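Local atomic coordinates of aminotransferase class-III (PDB entry 5GHG), a protein that probably transfers amino groups between amines and carbonyl compounds as an omega-transaminase, with a vitamin B6 cofactor bound here as pyridoxamine phosphate. Residues B[7-12]-B[43-48]; B[51-56]-B[437-442]; B[406-411]-B[447-452]; B[414-419]-B[423-428]. The protein carries 1 engineered substitution. All coordinates share one frame; numbering follows the deposited sequence.

Interaction 1 of 4, residues B[7-12]-B[43-48]; sequences SLEARD and EDVSGK
Leu8 swings CG away from its own carbonyl carbon, to the side of its N, and then runs extended through chi2 (163°). Val45 places CG1 in the matching way (chi1 -64°). These torsions carry Leu8 CD1 to Val45 CG1 at 3.9 Å, and the two side chains cross obliquely. Glu9 comes in beside them. Its chain is bent at chi2 (80°), which brings its carboxylate close to Val45, with OE2 3.6 Å from Val45 CG2. Val45 therefore offers one methyl to each of two helix residues. These are van der Waals touches between side-chain ends, and the buried area is small.

Both segments are shaped by local bonds. Ser7 is the N-cap of the helix, and its OG accepts from Ala10 N at 3.1 Å. Asp44 opens the type I turn that presents Val45. Its OD1 accepts from Ser46 OG at 2.8 Å and from Lys48 N at 2.9 Å. The two donors reach it from opposite faces of the carboxylate plane, while OD2 bonds to Tyr50 OH.

Leu8 also packs on Ile95 of the second subunit, so the contact lies near the dimer interface. Helix 8-15 rests here on the turn that connects strands 41-44 and 49-52. Val45 also touches Val33 and Glu35 of strand 32-38, which is the outermost strand of the sheet within this chain.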
loop_
_atom_site.group_PDB
_atom_site.type_symbol
_atom_site.label_atom_id
_atom_site.label_comp_id
_atom_site.label_asym_id
_atom_site.label_seq_id
_atom_site.Cartn_x
_atom_site.Cartn_y
_atom_site.Cartn_z
ATOM N N SER B 7 18.310 -16.492 -17.184
ATOM C CA SER B 7 17.483 -15.559 -17.932
ATOM C C SER B 7 16.536 -14.808 -16.993
ATOM O O SER B 7 16.249 -15.249 -15.867
ATOM C CB SER B 7 16.655 -16.291 -18.975
ATOM O OG SER B 7 15.627 -17.026 -18.357
ATOM N N LEU B 8 16.052 -13.656 -17.462
ATOM C CA LEU B 8 15.100 -12.892 -16.687
ATOM C C LEU B 8 13.844 -13.714 -16.378
ATOM O O LEU B 8 13.328 -13.669 -15.255
ATOM C CB LEU B 8 14.711 -11.604 -17.432
ATOM C CG LEU B 8 15.749 -10.473 -17.497
ATOM C CD1 LEU B 8 15.394 -9.480 -18.586
ATOM C CD2 LEU B 8 15.877 -9.773 -16.162
ATOM N N GLU B 9 13.350 -14.468 -17.362
ATOM C CA GLU B 9 12.138 -15.246 -17.163
ATOM C C GLU B 9 12.343 -16.335 -16.098
ATOM O O GLU B 9 11.495 -16.531 -15.223
ATOM C CB GLU B 9 11.688 -15.873 -18.489
ATOM C CG GLU B 9 11.205 -14.874 -19.560
ATOM C CD GLU B 9 12.358 -14.174 -20.330
ATOM O OE1 GLU B 9 13.545 -14.514 -20.124
ATOM O OE2 GLU B 9 12.075 -13.260 -21.128
ATOM N N ALA B 10 13.471 -17.039 -16.159
ATOM C CA ALA B 10 13.751 -18.096 -15.204
ATOM C C ALA B 10 13.923 -17.544 -13.788
ATOM O O ALA B 10 13.467 -18.152 -12.820
ATOM C CB ALA B 10 14.999 -18.872 -15.625
ATOM N N ARG B 11 14.593 -16.403 -13.649
ATOM C CA ARG B 11 14.790 -15.831 -12.332
ATOM C C ARG B 11 13.475 -15.304 -11.750
ATOM O O ARG B 11 13.238 -15.423 -10.547
ATOM C CB ARG B 11 15.854 -14.737 -12.372
ATOM C CG ARG B 11 17.251 -15.320 -12.608
ATOM C CD ARG B 11 18.339 -14.289 -12.366
ATOM N NE ARG B 11 18.356 -13.304 -13.420
ATOM C CZ ARG B 11 18.271 -11.988 -13.241
ATOM N NH1 ARG B 11 18.176 -11.483 -12.040
ATOM N NH2 ARG B 11 18.298 -11.193 -14.289
ATOM N N ASP B 12 12.614 -14.734 -12.592
ATOM C CA ASP B 12 11.286 -14.343 -12.135
ATOM C C ASP B 12 10.522 -15.554 -11.591
ATOM O O ASP B 12 9.916 -15.496 -10.514
ATOM C CB ASP B 12 10.511 -13.685 -13.280
ATOM C CG ASP B 12 9.179 -13.093 -12.821
ATOM O OD1 ASP B 12 8.170 -13.825 -12.857
ATOM O OD2 ASP B 12 9.140 -11.904 -12.395
ATOM N N GLU B 43 7.777 -2.053 -25.192
ATOM C CA GLU B 43 8.585 -3.019 -25.923
ATOM C C GLU B 43 9.042 -4.093 -24.934
ATOM O O GLU B 43 9.539 -3.765 -23.859
ATOM C CB GLU B 43 9.749 -2.302 -26.579
ATOM C CG GLU B 43 10.820 -3.156 -27.173
ATOM C CD GLU B 43 11.971 -2.301 -27.719
ATOM O OE1 GLU B 43 11.682 -1.265 -28.371
ATOM O OE2 GLU B 43 13.138 -2.652 -27.454
ATOM N N ASP B 44 8.842 -5.358 -25.283
ATOM C CA ASP B 44 9.289 -6.425 -24.406
ATOM C C ASP B 44 10.774 -6.703 -24.625
ATOM O O ASP B 44 11.410 -6.143 -25.529
ATOM C CB ASP B 44 8.445 -7.686 -24.606
ATOM C CG ASP B 44 8.591 -8.311 -25.994
ATOM O OD1 ASP B 44 9.642 -8.132 -26.653
ATOM O OD2 ASP B 44 7.642 -9.003 -26.429
ATOM N N VAL B 45 11.339 -7.570 -23.776
ATOM C CA VAL B 45 12.787 -7.796 -23.823
ATOM C C VAL B 45 13.216 -8.480 -25.119
ATOM O O VAL B 45 14.407 -8.496 -25.441
ATOM C CB VAL B 45 13.277 -8.628 -22.631
ATOM C CG1 VAL B 45 13.054 -7.897 -21.323
ATOM C CG2 VAL B 45 12.610 -10.005 -22.637
ATOM N N SER B 46 12.286 -9.056 -25.867
ATOM C CA SER B 46 12.622 -9.615 -27.168
ATOM C C SER B 46 12.561 -8.585 -28.284
ATOM O O SER B 46 12.880 -8.905 -29.420
ATOM C CB SER B 46 11.699 -10.799 -27.498
ATOM O OG SER B 46 10.509 -10.337 -28.131
ATOM N N GLY B 47 12.163 -7.357 -27.979
ATOM C CA GLY B 47 12.117 -6.289 -28.959
ATOM C C GLY B 47 10.766 -6.048 -29.588
ATOM O O GLY B 47 10.623 -5.092 -30.357
ATOM N N LYS B 48 9.772 -6.885 -29.310
ATOM C CA LYS B 48 8.448 -6.675 -29.893
ATOM C C LYS B 48 7.789 -5.454 -29.266
ATOM O O LYS B 48 7.849 -5.267 -28.042
ATOM C CB LYS B 48 7.575 -7.902 -29.691
ATOM C CG LYS B 48 7.980 -9.113 -30.526
ATOM C CD LYS B 48 7.048 -10.297 -30.221
ATOM C CE LYS B 48 5.594 -9.839 -29.968
ATOM N NZ LYS B 48 4.902 -9.272 -31.172
#

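Interaction 2 of 4, residues B[51-56]-B[437-442]; sequences IEAMSG and DTMVSA
Ile51 and Ala53 meet Met439, while Glu52, between them in sequence, points away from the helix. Its carboxylate is the flat group here. Gly56 N lies well above the carboxylate plane (77° out of it) and donates to Glu52 OE1 at 2.8 Å. Met54 N adds a weak bond to the same oxygen, and OE2 bonds to Tyr83 OH of the second subunit. The carboxylate thus fixes the turn from Glu52 to Ser55.

Met439 carries the contact itself. It reaches out from its helix with CG anti to the backbone N (chi1 180°) and bends at chi3. SD sits 3.6 Å from Ala53 CB, and CE lies 3.7 Å from Ile51 CG2. Nearer solvent, Ile51 CD1 meets Thr438 CG2 at 4.0 Å, while Thr438 OG1 turns back to Gln434 O. Were Met439 shortened to an alanine, a gap would probably open beside Ile51 and Ala53, and the touch on Phe425 would be lost.

Helix 433-455 packs here against Ile51 of strand 49-52 and against Ala53. Ile51 is bonded through its backbone to Gly413 and Ile415, and Val440, on the same helix, packs on helix 347-363.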
loop_
_atom_site.group_PDB
_atom_site.type_symbol
_atom_site.label_atom_id
_atom_site.label_comp_id
_atom_site.label_asym_id
_atom_site.label_seq_id
_atom_site.Cartn_x
_atom_site.Cartn_y
_atom_site.Cartn_z
ATOM N N ILE B 51 1.030 -1.467 -28.771
ATOM C CA ILE B 51 0.200 -0.398 -28.241
ATOM C C ILE B 51 -0.280 -0.831 -26.851
ATOM O O ILE B 51 -0.887 -1.894 -26.702
ATOM C CB ILE B 51 -0.992 -0.105 -29.153
ATOM C CG1 ILE B 51 -0.526 0.482 -30.482
ATOM C CG2 ILE B 51 -2.009 0.809 -28.426
ATOM C CD1 ILE B 51 -1.655 0.689 -31.498
ATOM N N GLU B 52 0.017 -0.016 -25.837
ATOM C CA GLU B 52 -0.486 -0.276 -24.489
ATOM C C GLU B 52 -1.884 0.331 -24.402
ATOM O O GLU B 52 -2.102 1.447 -23.907
ATOM C CB GLU B 52 0.467 0.259 -23.426
ATOM C CG GLU B 52 0.928 -0.823 -22.399
ATOM C CD GLU B 52 -0.232 -1.421 -21.600
ATOM O OE1 GLU B 52 -1.340 -0.834 -21.627
ATOM O OE2 GLU B 52 -0.063 -2.489 -20.955
ATOM N N ALA B 53 -2.850 -0.414 -24.924
ATOM C CA ALA B 53 -4.198 0.084 -25.028
ATOM C C ALA B 53 -4.889 0.149 -23.671
ATOM O O ALA B 53 -6.009 0.660 -23.594
ATOM C CB ALA B 53 -5.011 -0.761 -26.002
ATOM N N MET B 54 -4.249 -0.356 -22.616
ATOM C CA MET B 54 -4.749 -0.242 -21.251
ATOM C C MET B 54 -4.011 0.811 -20.435
ATOM O O MET B 54 -4.327 0.981 -19.250
ATOM C CB MET B 54 -4.634 -1.594 -20.526
ATOM C CG MET B 54 -5.499 -2.693 -21.111
ATOM S SD MET B 54 -7.209 -2.191 -21.030
ATOM C CE MET B 54 -7.476 -2.166 -19.254
ATOM N N SER B 55 -3.024 1.497 -21.013
ATOM C CA SER B 55 -2.215 2.435 -20.236
ATOM C C SER B 55 -1.611 1.757 -19.006
ATOM O O SER B 55 -1.533 2.340 -17.917
ATOM C CB SER B 55 -3.031 3.656 -19.817
ATOM O OG SER B 55 -3.653 4.263 -20.938
ATOM N N GLY B 56 -1.191 0.509 -19.172
ATOM C CA GLY B 56 -0.649 -0.224 -18.041
ATOM C C GLY B 56 -1.781 -0.773 -17.205
ATOM O O GLY B 56 -2.412 -1.754 -17.599
ATOM N N ASP B 437 -7.305 4.558 -34.553
ATOM C CA ASP B 437 -7.707 3.810 -35.732
ATOM C C ASP B 437 -6.943 2.493 -35.841
ATOM O O ASP B 437 -7.532 1.443 -36.117
ATOM C CB ASP B 437 -7.481 4.669 -36.982
ATOM C CG ASP B 437 -7.824 3.933 -38.256
ATOM O OD1 ASP B 437 -8.930 3.364 -38.323
ATOM O OD2 ASP B 437 -6.984 3.913 -39.170
ATOM N N THR B 438 -5.629 2.538 -35.639
ATOM C CA THR B 438 -4.825 1.322 -35.663
ATOM C C THR B 438 -5.291 0.317 -34.606
ATOM O O THR B 438 -5.408 -0.876 -34.884
ATOM C CB THR B 438 -3.348 1.685 -35.435
ATOM O OG1 THR B 438 -2.936 2.545 -36.491
ATOM C CG2 THR B 438 -2.467 0.455 -35.429
ATOM N N MET B 439 -5.575 0.791 -33.394
ATOM C CA MET B 439 -5.992 -0.091 -32.305
ATOM C C MET B 439 -7.316 -0.793 -32.626
ATOM O O MET B 439 -7.453 -2.008 -32.447
ATOM C CB MET B 439 -6.088 0.729 -31.010
ATOM C CG MET B 439 -6.515 -0.009 -29.756
ATOM S SD MET B 439 -6.726 1.234 -28.427
ATOM C CE MET B 439 -5.389 2.303 -28.838
ATOM N N VAL B 440 -8.301 -0.038 -33.108
ATOM C CA VAL B 440 -9.610 -0.626 -33.369
ATOM C C VAL B 440 -9.562 -1.546 -34.589
ATOM O O VAL B 440 -10.235 -2.577 -34.623
ATOM C CB VAL B 440 -10.683 0.456 -33.516
ATOM C CG1 VAL B 440 -12.001 -0.170 -33.946
ATOM C CG2 VAL B 440 -10.860 1.214 -32.187
ATOM N N SER B 441 -8.768 -1.195 -35.603
ATOM C CA SER B 441 -8.602 -2.108 -36.726
ATOM C C SER B 441 -7.965 -3.428 -36.285
ATOM O O SER B 441 -8.287 -4.485 -36.841
ATOM C CB SER B 441 -7.774 -1.463 -37.837
ATOM O OG SER B 441 -8.440 -0.334 -38.355
ATOM N N ALA B 442 -7.074 -3.396 -35.302
ATOM C CA ALA B 442 -6.509 -4.645 -34.796
ATOM C C ALA B 442 -7.573 -5.483 -34.080
ATOM O O ALA B 442 -7.570 -6.719 -34.163
ATOM C CB ALA B 442 -5.339 -4.375 -33.859
#

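Interaction 3 of 4, residues B[406-411]-B[447-452]; sequences NAVLQE and LNDVQA
Asp449 is the first residue of 447-452 to meet Val408 of the facing helix. Its OD2 stands 4.2 Å from Val408 CG1, a van der Waals touch. The charge of this carboxylate is taken up elsewhere, by a salt bridge from OD2 to Arg412. That bridge ties helix 433-455 to the residue just after helix 400-411.

Val450 comes next. Its CG2 faces Val408 CG2 at 4.3 Å, methyl to methyl. Val408, with CG1 anti to its backbone N (chi1 170°), splits its methyls, CG1 to Asp449 OD2 and CG2 to Val450 CG2. The CA atoms of Val408 and Val450 are 7.9 Å apart, and the interface between these segments is thin, with 92 Å² buried in all, both sides summed.

Val450 also leans on Leu370, which gives this turn of the helix a second neighbour. On the other helix, Leu409 follows Val408 and goes deeper, touching Ala442 and Thr446 of helix 433-455 and Val414 and Ser416 of strand 414-419.

Helices 400-411 and 433-455 thus lie side by side on one face of the sheet that holds strands 414-419 and 422-425. This is an alpha/beta layer of the small domain, as in fold type I enzymes, the group that includes class-III aminotransferases.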
loop_
_atom_site.group_PDB
_atom_site.type_symbol
_atom_site.label_atom_id
_atom_site.label_comp_id
_atom_site.label_asym_id
_atom_site.label_seq_id
_atom_site.Cartn_x
_atom_site.Cartn_y
_atom_site.Cartn_z
ATOM N N ASN B 406 -7.910 -11.930 -26.558
ATOM C CA ASN B 406 -6.860 -11.079 -26.012
ATOM C C ASN B 406 -5.476 -11.557 -26.458
ATOM O O ASN B 406 -4.603 -10.750 -26.763
ATOM C CB ASN B 406 -6.950 -11.069 -24.491
ATOM C CG ASN B 406 -6.194 -9.900 -23.853
ATOM O OD1 ASN B 406 -6.204 -8.796 -24.374
ATOM N ND2 ASN B 406 -5.577 -10.146 -22.725
ATOM N N ALA B 407 -5.272 -12.878 -26.493
ATOM C CA ALA B 407 -3.998 -13.421 -26.965
ATOM C C ALA B 407 -3.754 -13.088 -28.437
ATOM O O ALA B 407 -2.631 -12.757 -28.832
ATOM C CB ALA B 407 -3.954 -14.928 -26.732
ATOM N N VAL B 408 -4.794 -13.183 -29.265
ATOM C CA VAL B 408 -4.649 -12.836 -30.674
ATOM C C VAL B 408 -4.384 -11.342 -30.835
ATOM O O VAL B 408 -3.540 -10.924 -31.633
ATOM C CB VAL B 408 -5.893 -13.270 -31.469
ATOM C CG1 VAL B 408 -5.828 -12.687 -32.886
ATOM C CG2 VAL B 408 -5.979 -14.767 -31.528
ATOM N N LEU B 409 -5.094 -10.517 -30.069
ATOM C CA LEU B 409 -4.866 -9.083 -30.140
ATOM C C LEU B 409 -3.416 -8.737 -29.768
ATOM O O LEU B 409 -2.799 -7.865 -30.396
ATOM C CB LEU B 409 -5.851 -8.356 -29.231
ATOM C CG LEU B 409 -5.974 -6.852 -29.269
ATOM C CD1 LEU B 409 -6.228 -6.340 -30.671
ATOM C CD2 LEU B 409 -7.107 -6.407 -28.340
ATOM N N GLN B 410 -2.857 -9.420 -28.765
ATOM C CA GLN B 410 -1.458 -9.207 -28.410
ATOM C C GLN B 410 -0.513 -9.632 -29.540
ATOM O O GLN B 410 0.506 -8.980 -29.784
ATOM C CB GLN B 410 -1.117 -9.951 -27.114
ATOM C CG GLN B 410 0.334 -9.767 -26.645
ATOM C CD GLN B 410 0.576 -10.464 -25.314
ATOM O OE1 GLN B 410 -0.237 -10.342 -24.399
ATOM N NE2 GLN B 410 1.647 -11.246 -25.218
ATOM N N GLU B 411 -0.842 -10.723 -30.237
ATOM C CA GLU B 411 -0.084 -11.092 -31.430
ATOM C C GLU B 411 -0.110 -9.978 -32.474
ATOM O O GLU B 411 0.852 -9.805 -33.223
ATOM C CB GLU B 411 -0.641 -12.370 -32.061
ATOM C CG GLU B 411 -0.475 -13.634 -31.266
ATOM C CD GLU B 411 -1.090 -14.833 -31.997
ATOM O OE1 GLU B 411 -2.165 -15.329 -31.558
ATOM O OE2 GLU B 411 -0.540 -15.228 -33.065
ATOM N N LEU B 447 -11.238 -10.144 -34.116
ATOM C CA LEU B 447 -12.537 -10.801 -34.010
ATOM C C LEU B 447 -12.812 -11.666 -35.244
ATOM O O LEU B 447 -13.385 -12.746 -35.124
ATOM C CB LEU B 447 -13.635 -9.769 -33.813
ATOM C CG LEU B 447 -13.484 -9.005 -32.494
ATOM C CD1 LEU B 447 -14.620 -8.020 -32.301
ATOM C CD2 LEU B 447 -13.404 -9.961 -31.324
ATOM N N ASN B 448 -12.395 -11.206 -36.426
ATOM C CA ASN B 448 -12.537 -12.038 -37.627
ATOM C C ASN B 448 -11.695 -13.310 -37.531
ATOM O O ASN B 448 -12.163 -14.400 -37.871
ATOM C CB ASN B 448 -12.180 -11.229 -38.865
ATOM C CG ASN B 448 -13.218 -10.177 -39.171
ATOM O OD1 ASN B 448 -14.361 -10.281 -38.714
ATOM N ND2 ASN B 448 -12.845 -9.157 -39.907
ATOM N N ASP B 449 -10.444 -13.189 -37.068
ATOM C CA ASP B 449 -9.592 -14.363 -36.885
ATOM C C ASP B 449 -10.223 -15.356 -35.912
ATOM O O ASP B 449 -10.242 -16.566 -36.170
ATOM C CB ASP B 449 -8.217 -13.963 -36.366
ATOM C CG ASP B 449 -7.316 -13.403 -37.456
ATOM O OD1 ASP B 449 -7.714 -13.463 -38.640
ATOM O OD2 ASP B 449 -6.197 -12.906 -37.105
ATOM N N VAL B 450 -10.697 -14.869 -34.767
ATOM C CA VAL B 450 -11.263 -15.749 -33.765
ATOM C C VAL B 450 -12.525 -16.426 -34.313
ATOM O O VAL B 450 -12.742 -17.626 -34.118
ATOM C CB VAL B 450 -11.564 -14.975 -32.465
ATOM C CG1 VAL B 450 -12.304 -15.866 -31.498
ATOM C CG2 VAL B 450 -10.254 -14.479 -31.829
ATOM N N GLN B 451 -13.370 -15.656 -34.993
ATOM C CA GLN B 451 -14.577 -16.226 -35.583
ATOM C C GLN B 451 -14.233 -17.335 -36.580
ATOM O O GLN B 451 -14.827 -18.416 -36.557
ATOM C CB GLN B 451 -15.393 -15.125 -36.247
ATOM C CG GLN B 451 -16.582 -15.610 -37.067
ATOM C CD GLN B 451 -17.684 -16.218 -36.211
ATOM O OE1 GLN B 451 -17.596 -16.249 -34.980
ATOM N NE2 GLN B 451 -18.740 -16.697 -36.863
ATOM N N ALA B 452 -13.247 -17.087 -37.442
ATOM C CA ALA B 452 -12.821 -18.114 -38.391
ATOM C C ALA B 452 -12.330 -19.356 -37.664
ATOM O O ALA B 452 -12.646 -20.487 -38.054
ATOM C CB ALA B 452 -11.739 -17.564 -39.309
#

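Interaction 4 of 4, residues B[414-419]-B[423-428]; sequences VISRAM and LAFCPP
Strands 414-419 and 422-425 form a beta hairpin, with the short segments 417-419 and 423-425 running antiparallel at 129° and approaching to 5.0 Å. Ala424 N donates to Arg417 O at 3.1 Å, in the carbonyl plane. The same oxygen receives a CA-H...O contact from Leu423 CA. Ala418 and Leu423 are a non-hydrogen-bonded pair, and their side chains stand on the same face.

Ser416 makes the main side-chain link. Its OG lies anti to the backbone N (chi1 175°), which points the hydroxyl across to the other strand. It donates to Ala424 O at 2.6 Å, tilted 18° from the carbonyl plane. The buried hydroxyl and carbonyl thus satisfy each other. If Ser416 lost its hydroxyl, as with an alanine here, Ala424 O would probably be left without this donor and the two strands linked less firmly at this point.

On the face of Ala424, Met419 SD lies 3.9 Å from Ala424 CB. The Met419 side chain is about 8 Å from the bound pyridoxamine phosphate, so the hairpin comes near the cofactor pocket. Arg417 turns its end away from the hairpin and bonds through NH1 to Ser87 OG of the second subunit. On the other face, Phe425 packs against Leu443 of helix 433-455, and Asn406 of helix 400-411 packs against Ser416. Here Ser416 OG sits over one face of the Phe425 ring, displaced toward its rim, and comes within 4.2 Å of Phe425 CZ.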
loop_
_atom_site.group_PDB
_atom_site.type_symbol
_atom_site.label_atom_id
_atom_site.label_comp_id
_atom_site.label_asym_id
_atom_site.label_seq_id
_atom_site.Cartn_x
_atom_site.Cartn_y
_atom_site.Cartn_z
ATOM N N VAL B 414 -1.247 -5.258 -29.837
ATOM C CA VAL B 414 -2.095 -4.432 -28.993
ATOM C C VAL B 414 -2.288 -5.170 -27.667
ATOM O O VAL B 414 -2.715 -6.332 -27.653
ATOM C CB VAL B 414 -3.458 -4.144 -29.657
ATOM C CG1 VAL B 414 -4.394 -3.422 -28.691
ATOM C CG2 VAL B 414 -3.292 -3.333 -30.947
ATOM N N ILE B 415 -1.988 -4.494 -26.564
ATOM C CA ILE B 415 -2.180 -5.049 -25.229
ATOM C C ILE B 415 -3.525 -4.537 -24.714
ATOM O O ILE B 415 -3.696 -3.336 -24.446
ATOM C CB ILE B 415 -1.036 -4.670 -24.281
ATOM C CG1 ILE B 415 0.253 -5.360 -24.719
ATOM C CG2 ILE B 415 -1.380 -5.030 -22.835
ATOM C CD1 ILE B 415 1.488 -4.859 -24.006
ATOM N N SER B 416 -4.494 -5.438 -24.601
ATOM C CA SER B 416 -5.749 -5.139 -23.938
ATOM C C SER B 416 -5.745 -5.867 -22.590
ATOM O O SER B 416 -4.693 -6.303 -22.108
ATOM C CB SER B 416 -6.915 -5.539 -24.856
ATOM O OG SER B 416 -8.178 -5.371 -24.230
ATOM N N ARG B 417 -6.916 -5.980 -21.979
ATOM C CA ARG B 417 -7.085 -6.735 -20.741
ATOM C C ARG B 417 -8.406 -7.475 -20.850
ATOM O O ARG B 417 -9.421 -6.882 -21.215
ATOM C CB ARG B 417 -7.096 -5.795 -19.519
ATOM C CG ARG B 417 -7.112 -6.509 -18.170
ATOM C CD ARG B 417 -6.414 -5.646 -17.112
ATOM N NE ARG B 417 -6.103 -6.394 -15.897
ATOM C CZ ARG B 417 -4.993 -7.106 -15.707
ATOM N NH1 ARG B 417 -4.823 -7.763 -14.566
ATOM N NH2 ARG B 417 -4.059 -7.166 -16.653
ATOM N N ALA B 418 -8.389 -8.772 -20.588
ATOM C CA ALA B 418 -9.599 -9.575 -20.640
ATOM C C ALA B 418 -10.188 -9.594 -19.238
ATOM O O ALA B 418 -9.574 -10.138 -18.304
ATOM C CB ALA B 418 -9.312 -10.995 -21.125
ATOM N N MET B 419 -11.359 -9.002 -19.082
ATOM C CA MET B 419 -12.096 -9.089 -17.822
ATOM C C MET B 419 -13.226 -10.076 -18.085
ATOM O O MET B 419 -14.300 -9.716 -18.588
ATOM C CB MET B 419 -12.585 -7.710 -17.407
ATOM C CG MET B 419 -11.447 -6.688 -17.470
ATOM S SD MET B 419 -11.969 -4.968 -17.464
ATOM C CE MET B 419 -11.392 -4.500 -15.870
ATOM N N LEU B 423 -13.167 -7.438 -23.417
ATOM C CA LEU B 423 -11.893 -6.778 -23.712
ATOM C C LEU B 423 -12.020 -5.287 -23.419
ATOM O O LEU B 423 -12.946 -4.636 -23.902
ATOM C CB LEU B 423 -11.509 -6.962 -25.180
ATOM C CG LEU B 423 -11.352 -8.396 -25.671
ATOM C CD1 LEU B 423 -10.931 -8.386 -27.133
ATOM C CD2 LEU B 423 -10.355 -9.136 -24.813
ATOM N N ALA B 424 -11.083 -4.748 -22.639
ATOM C CA ALA B 424 -11.147 -3.335 -22.268
ATOM C C ALA B 424 -10.155 -2.518 -23.078
ATOM O O ALA B 424 -9.108 -3.007 -23.508
ATOM C CB ALA B 424 -10.871 -3.139 -20.777
ATOM N N PHE B 425 -10.500 -1.255 -23.290
ATOM C CA PHE B 425 -9.637 -0.298 -23.957
ATOM C C PHE B 425 -9.620 0.971 -23.110
ATOM O O PHE B 425 -10.674 1.509 -22.765
ATOM C CB PHE B 425 -10.111 -0.049 -25.377
ATOM C CG PHE B 425 -10.075 -1.286 -26.208
ATOM C CD1 PHE B 425 -8.953 -1.607 -26.946
ATOM C CD2 PHE B 425 -11.131 -2.189 -26.164
ATOM C CE1 PHE B 425 -8.894 -2.773 -27.675
ATOM C CE2 PHE B 425 -11.077 -3.361 -26.881
ATOM C CZ PHE B 425 -9.960 -3.663 -27.641
ATOM N N CYS B 426 -8.423 1.410 -22.740
ATOM C CA CYS B 426 -8.245 2.558 -21.865
ATOM C C CYS B 426 -6.875 3.159 -22.166
ATOM O O CYS B 426 -5.960 3.121 -21.335
ATOM C CB CYS B 426 -8.357 2.118 -20.399
ATOM S SG CYS B 426 -8.234 3.406 -19.159
ATOM N N PRO B 427 -6.696 3.689 -23.375
ATOM C CA PRO B 427 -5.349 4.070 -23.830
ATOM C C PRO B 427 -4.896 5.388 -23.226
ATOM O O PRO B 427 -5.703 6.125 -22.638
ATOM C CB PRO B 427 -5.512 4.165 -25.352
ATOM C CG PRO B 427 -6.975 4.573 -25.531
ATOM C CD PRO B 427 -7.701 3.792 -24.446
ATOM N N PRO B 428 -3.608 5.714 -23.341
ATOM C CA PRO B 428 -3.100 6.936 -22.722
ATOM C C PRO B 428 -3.782 8.184 -23.283
ATOM O O PRO B 428 -4.214 8.218 -24.435
ATOM C CB PRO B 428 -1.608 6.907 -23.035
ATOM C CG PRO B 428 -1.296 5.453 -23.262
ATOM C CD PRO B 428 -2.527 4.900 -23.933
#

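How the interactions relate
Interaction 1 closes before the others open along the chain. Its centre lies about 21 to 23 Å from theirs, but it reaches the same seven-stranded sheet as interactions 2 and 4. In that sheet strand 41-44 neighbours 49-52, which runs parallel to 414-419. Interactions 2 and 4 are closest, with centres about 7 Å apart. They join where Ala53 and Ser55 meet Cys426 in probable hydrogen bonds. Interactions 2 and 3 share helix 433-455 and alternate along the chain. The hairpin of interaction 4 falls between the segments of both. Sequence-distant N-terminal and C-terminal parts thus build one domain, and interactions 1, 2 and 4 also touch the second subunit.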